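Local coordinates for protein 6-phosphogluconolactonase (Leishmania braziliensis, PDB 3CSS) that probably hydrolyses 6-phosphogluconolactone to 6-phosphogluconate, the second step of the oxidative pentose phosphate pathway, at residues T7-A21 with V253-C266. Sequence-based numbering, arbitrary orientation.
Sequences TVKICENLSQMSFAA and VTLLLDPGAGEGVC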
loop_
_atom_site.group_PDB
_atom_site.type_symbol
_atom_site.label_atom_id
_atom_site.label_comp_id
_atom_site.label_asym_id
_atom_site.label_seq_id
_atom_site.Cartn_x
_atom_site.Cartn_y
_atom_site.Cartn_z
ATOM N N THR A 7 6.225 3.902 15.474
ATOM C CA THR A 7 6.685 5.260 15.470
ATOM C C THR A 7 5.512 6.140 15.005
ATOM O O THR A 7 4.866 5.841 14.009
ATOM C CB THR A 7 7.894 5.426 14.522
ATOM O OG1 THR A 7 9.007 4.680 15.045
ATOM C CG2 THR A 7 8.287 6.900 14.392
ATOM N N VAL A 8 5.246 7.236 15.700
ATOM C CA VAL A 8 4.207 8.183 15.280
ATOM C C VAL A 8 4.828 9.566 15.165
ATOM O O VAL A 8 5.437 10.052 16.116
ATOM C CB VAL A 8 3.035 8.256 16.266
ATOM C CG1 VAL A 8 2.014 9.322 15.819
ATOM C CG2 VAL A 8 2.374 6.886 16.407
ATOM N N LYS A 9 4.698 10.163 13.986
ATOM C CA LYS A 9 5.243 11.515 13.724
ATOM C C LYS A 9 4.107 12.391 13.195
ATOM O O LYS A 9 3.559 12.161 12.112
ATOM C CB LYS A 9 6.402 11.486 12.738
ATOM C CG LYS A 9 7.063 12.845 12.537
ATOM C CD LYS A 9 8.188 12.762 11.505
ATOM C CE LYS A 9 8.748 14.123 11.209
ATOM N NZ LYS A 9 9.487 14.665 12.386
ATOM N N ILE A 10 3.729 13.368 14.006
ATOM C CA ILE A 10 2.712 14.325 13.625
ATOM C C ILE A 10 3.407 15.454 12.935
ATOM O O ILE A 10 4.180 16.205 13.558
ATOM C CB ILE A 10 1.934 14.889 14.839
ATOM C CG1 ILE A 10 1.215 13.772 15.588
ATOM C CG2 ILE A 10 0.936 15.956 14.359
ATOM C CD1 ILE A 10 0.319 13.019 14.794
ATOM N N CYS A 11 3.094 15.603 11.662
ATOM C CA CYS A 11 3.703 16.583 10.792
ATOM C C CYS A 11 2.769 17.794 10.742
ATOM O O CYS A 11 1.588 17.697 11.114
ATOM C CB CYS A 11 3.913 15.943 9.438
ATOM S SG CYS A 11 4.982 14.438 9.453
ATOM N N GLU A 12 3.300 18.962 10.393
ATOM C CA GLU A 12 2.511 20.192 10.282
ATOM C C GLU A 12 1.799 20.278 8.937
ATOM O O GLU A 12 0.798 20.996 8.777
ATOM C CB GLU A 12 3.419 21.422 10.430
ATOM C CG GLU A 12 3.742 21.840 11.863
ATOM C CD GLU A 12 5.125 21.390 12.330
ATOM O OE1 GLU A 12 5.315 20.178 12.562
ATOM O OE2 GLU A 12 6.022 22.254 12.474
ATOM N N ASN A 13 2.337 19.573 7.956
ATOM C CA ASN A 13 1.842 19.671 6.590
ATOM C C ASN A 13 2.379 18.522 5.736
ATOM O O ASN A 13 3.204 17.713 6.189
ATOM C CB ASN A 13 2.206 21.039 5.980
ATOM C CG ASN A 13 3.705 21.277 5.928
ATOM O OD1 ASN A 13 4.465 20.442 5.421
ATOM N ND2 ASN A 13 4.140 22.403 6.466
ATOM N N LEU A 14 1.910 18.455 4.500
ATOM C CA LEU A 14 2.210 17.323 3.630
ATOM C C LEU A 14 3.654 17.354 3.099
ATOM O O LEU A 14 4.212 16.310 2.744
ATOM C CB LEU A 14 1.188 17.254 2.485
ATOM C CG LEU A 14 1.134 16.000 1.601
ATOM C CD1 LEU A 14 0.957 14.694 2.385
ATOM C CD2 LEU A 14 0.013 16.178 0.555
ATOM N N SER A 15 4.269 18.539 3.058
ATOM C CA SER A 15 5.706 18.643 2.727
ATOM C C SER A 15 6.555 17.863 3.727
ATOM O O SER A 15 7.421 17.067 3.358
ATOM C CB SER A 15 6.162 20.108 2.671
ATOM O OG SER A 15 5.437 20.838 1.685
ATOM N N GLN A 16 6.289 18.089 5.006
ATOM C CA GLN A 16 7.001 17.396 6.069
ATOM C C GLN A 16 6.701 15.906 6.038
ATOM O O GLN A 16 7.590 15.087 6.251
ATOM C CB GLN A 16 6.593 17.996 7.411
ATOM C CG GLN A 16 7.321 17.460 8.604
ATOM C CD GLN A 16 6.992 18.240 9.872
ATOM O OE1 GLN A 16 6.028 19.026 9.907
ATOM N NE2 GLN A 16 7.808 18.054 10.910
ATOM N N MET A 17 5.446 15.549 5.791
ATOM C CA MET A 17 5.071 14.151 5.717
ATOM C C MET A 17 5.833 13.444 4.606
ATOM O O MET A 17 6.368 12.362 4.802
ATOM C CB MET A 17 3.575 14.033 5.456
ATOM C CG MET A 17 3.084 12.636 5.569
ATOM S SD MET A 17 1.311 12.631 5.353
ATOM C CE MET A 17 0.823 13.445 6.873
ATOM N N SER A 18 5.868 14.070 3.440
ATOM C CA SER A 18 6.522 13.482 2.269
ATOM C C SER A 18 8.028 13.338 2.484
ATOM O O SER A 18 8.593 12.319 2.131
ATOM C CB SER A 18 6.211 14.305 1.031
ATOM O OG SER A 18 4.786 14.412 0.876
ATOM N N PHE A 19 8.655 14.340 3.100
ATOM C CA PHE A 19 10.097 14.286 3.413
ATOM C C PHE A 19 10.399 13.155 4.386
ATOM O O PHE A 19 11.389 12.456 4.225
ATOM C CB PHE A 19 10.634 15.599 4.021
ATOM C CG PHE A 19 10.482 16.817 3.157
ATOM C CD1 PHE A 19 10.193 16.739 1.817
ATOM C CD2 PHE A 19 10.676 18.068 3.716
ATOM C CE1 PHE A 19 10.067 17.886 1.065
ATOM C CE2 PHE A 19 10.549 19.194 2.965
ATOM C CZ PHE A 19 10.258 19.093 1.652
ATOM N N ALA A 20 9.543 12.973 5.394
ATOM C CA ALA A 20 9.725 11.894 6.379
ATOM C C ALA A 20 9.629 10.504 5.756
ATOM O O ALA A 20 10.422 9.627 6.101
ATOM C CB ALA A 20 8.715 12.034 7.531
ATOM N N ALA A 21 8.687 10.314 4.828
ATOM C CA ALA A 21 8.517 9.025 4.124
ATOM C C ALA A 21 9.748 8.774 3.252
ATOM O O ALA A 21 10.298 7.677 3.222
ATOM C CB ALA A 21 7.245 9.018 3.285
ATOM N N VAL A 253 6.315 -0.378 12.110
ATOM C CA VAL A 253 5.194 0.417 11.609
ATOM C C VAL A 253 5.449 1.875 12.009
ATOM O O VAL A 253 5.798 2.181 13.173
ATOM C CB VAL A 253 3.827 -0.069 12.142
ATOM C CG1 VAL A 253 2.685 0.870 11.757
ATOM C CG2 VAL A 253 3.525 -1.518 11.690
ATOM N N THR A 254 5.313 2.749 11.018
ATOM C CA THR A 254 5.407 4.193 11.210
ATOM C C THR A 254 4.142 4.874 10.695
ATOM O O THR A 254 3.728 4.600 9.577
ATOM C CB THR A 254 6.603 4.732 10.473
ATOM O OG1 THR A 254 7.790 4.069 10.955
ATOM C CG2 THR A 254 6.720 6.261 10.608
ATOM N N LEU A 255 3.552 5.729 11.523
ATOM C CA LEU A 255 2.391 6.558 11.151
ATOM C C LEU A 255 2.865 8.013 10.996
ATOM O O LEU A 255 3.321 8.611 11.955
ATOM C CB LEU A 255 1.299 6.504 12.204
ATOM C CG LEU A 255 0.793 5.135 12.643
ATOM C CD1 LEU A 255 -0.471 5.313 13.552
ATOM C CD2 LEU A 255 0.493 4.234 11.477
ATOM N N LEU A 256 2.783 8.533 9.770
ATOM C CA LEU A 256 3.065 9.929 9.453
ATOM C C LEU A 256 1.736 10.646 9.270
ATOM O O LEU A 256 1.006 10.353 8.327
ATOM C CB LEU A 256 3.909 10.014 8.157
ATOM C CG LEU A 256 5.241 9.242 8.189
ATOM C CD1 LEU A 256 5.959 9.298 6.820
ATOM C CD2 LEU A 256 6.157 9.709 9.314
ATOM N N LEU A 257 1.427 11.545 10.203
ATOM C CA LEU A 257 0.092 12.087 10.355
ATOM C C LEU A 257 0.159 13.598 10.346
ATOM O O LEU A 257 1.171 14.164 10.738
ATOM C CB LEU A 257 -0.492 11.641 11.692
ATOM C CG LEU A 257 -0.563 10.144 11.982
ATOM C CD1 LEU A 257 -1.164 9.953 13.368
ATOM C CD2 LEU A 257 -1.369 9.396 10.896
ATOM N N ASP A 258 -0.937 14.250 9.956
ATOM C CA ASP A 258 -1.025 15.693 10.090
ATOM C C ASP A 258 -1.760 15.970 11.415
ATOM O O ASP A 258 -2.169 15.021 12.102
ATOM C CB ASP A 258 -1.686 16.314 8.849
ATOM C CG ASP A 258 -3.192 16.313 8.899
ATOM O OD1 ASP A 258 -3.769 17.200 8.226
ATOM O OD2 ASP A 258 -3.805 15.465 9.587
ATOM N N PRO A 259 -1.894 17.251 11.796
ATOM C CA PRO A 259 -2.404 17.515 13.143
ATOM C C PRO A 259 -3.836 16.998 13.384
ATOM O O PRO A 259 -4.122 16.470 14.469
ATOM C CB PRO A 259 -2.295 19.035 13.277
ATOM C CG PRO A 259 -1.240 19.430 12.283
ATOM C CD PRO A 259 -1.413 18.473 11.136
ATOM N N GLY A 260 -4.706 17.107 12.378
ATOM C CA GLY A 260 -6.089 16.620 12.524
ATOM C C GLY A 260 -6.153 15.110 12.698
ATOM O O GLY A 260 -6.877 14.609 13.570
ATOM N N ALA A 261 -5.414 14.380 11.859
ATOM C CA ALA A 261 -5.343 12.900 11.931
ATOM C C ALA A 261 -4.722 12.414 13.245
ATOM O O ALA A 261 -5.151 11.421 13.823
ATOM C CB ALA A 261 -4.595 12.295 10.722
ATOM N N GLY A 262 -3.744 13.174 13.743
ATOM C CA GLY A 262 -3.045 12.814 14.971
ATOM C C GLY A 262 -3.568 13.422 16.259
ATOM O O GLY A 262 -2.917 13.267 17.299
ATOM N N GLU A 263 -4.726 14.094 16.222
ATOM C CA GLU A 263 -5.259 14.793 17.403
ATOM C C GLU A 263 -5.371 13.859 18.612
ATOM O O GLU A 263 -5.909 12.752 18.511
ATOM C CB GLU A 263 -6.614 15.442 17.098
ATOM C CG GLU A 263 -7.165 16.316 18.241
ATOM C CD GLU A 263 -8.198 17.355 17.787
ATOM O OE1 GLU A 263 -8.603 17.366 16.602
ATOM O OE2 GLU A 263 -8.595 18.185 18.635
ATOM N N GLY A 264 -4.805 14.291 19.745
ATOM C CA GLY A 264 -4.890 13.521 20.979
ATOM C C GLY A 264 -3.873 12.408 21.185
ATOM O O GLY A 264 -3.768 11.866 22.290
ATOM N N VAL A 265 -3.115 12.046 20.155
ATOM C CA VAL A 265 -2.181 10.920 20.282
ATOM C C VAL A 265 -0.928 11.239 21.094
ATOM O O VAL A 265 -0.569 10.510 22.027
ATOM C CB VAL A 265 -1.767 10.393 18.895
ATOM C CG1 VAL A 265 -0.641 9.356 19.026
ATOM C CG2 VAL A 265 -2.982 9.822 18.201
ATOM N N CYS A 266 -0.268 12.341 20.765
ATOM C CA CYS A 266 1.029 12.608 21.334
ATOM C C CYS A 266 0.933 13.530 22.531
ATOM O O CYS A 266 -0.037 14.289 22.702
ATOM C CB CYS A 266 1.976 13.171 20.271
ATOM S SG CYS A 266 2.407 11.965 19.016
HETATM O O HOH W 1 8.770 2.296 13.780
#
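Ile-10 and Leu-257 meet on one face of a parallel strand pair, 7-10 beside 253-257, at the edge of the mixed sheet in this Rossmann-like α/β fold. Five backbone hydrogen bonds join the strands in parallel register, the last from Cys-11 N to Leu-257 O (2.6 Å). Strand 7-10 is outermost, so its other edge has no strand within the chain.

Beta-branched Val-8 and Ile-10 suit the extended backbone. With CG1 beside its own backbone N (chi1 -61°) and a second bend at chi2, Ile-10 swings CD1 across onto Leu-257 CB, a tight 3.5 Å, and 3.4 Å from Gly-262 CA. Gly-262, lacking a side chain, lets that methyl rest directly on its CA. Val-8 CG1 continues this apolar layer, touching Leu-257 CD1, Val-265 CG1 and Cys-266 SG; beyond it, helix 225-232 packs on Leu-257 and Val-265.

On the other face, helix 14-21 runs nearly antiparallel to strand 253-257 (158°) and covers Leu-256. Both methyls of this leucine's fork touch Ala-20 CB; CD1 also lies against Ala-21 CB (3.8 Å), and CD2 also touches Lys-9 CB. The small alanines let the helix come close. In one of its two modelled conformers, Met-17, extended until chi3 turns it (-70°), carries CE to 3.4 Å from Leu-256 O.

Asn-13 N-caps this helix, its OD1 accepting from Gln-16 N. Farther along the Leu-256 face, Thr-7 and Thr-254 stand side by side, and a water bonded to Thr-7 OG1 at 2.7 Å also donates to Val-253 O.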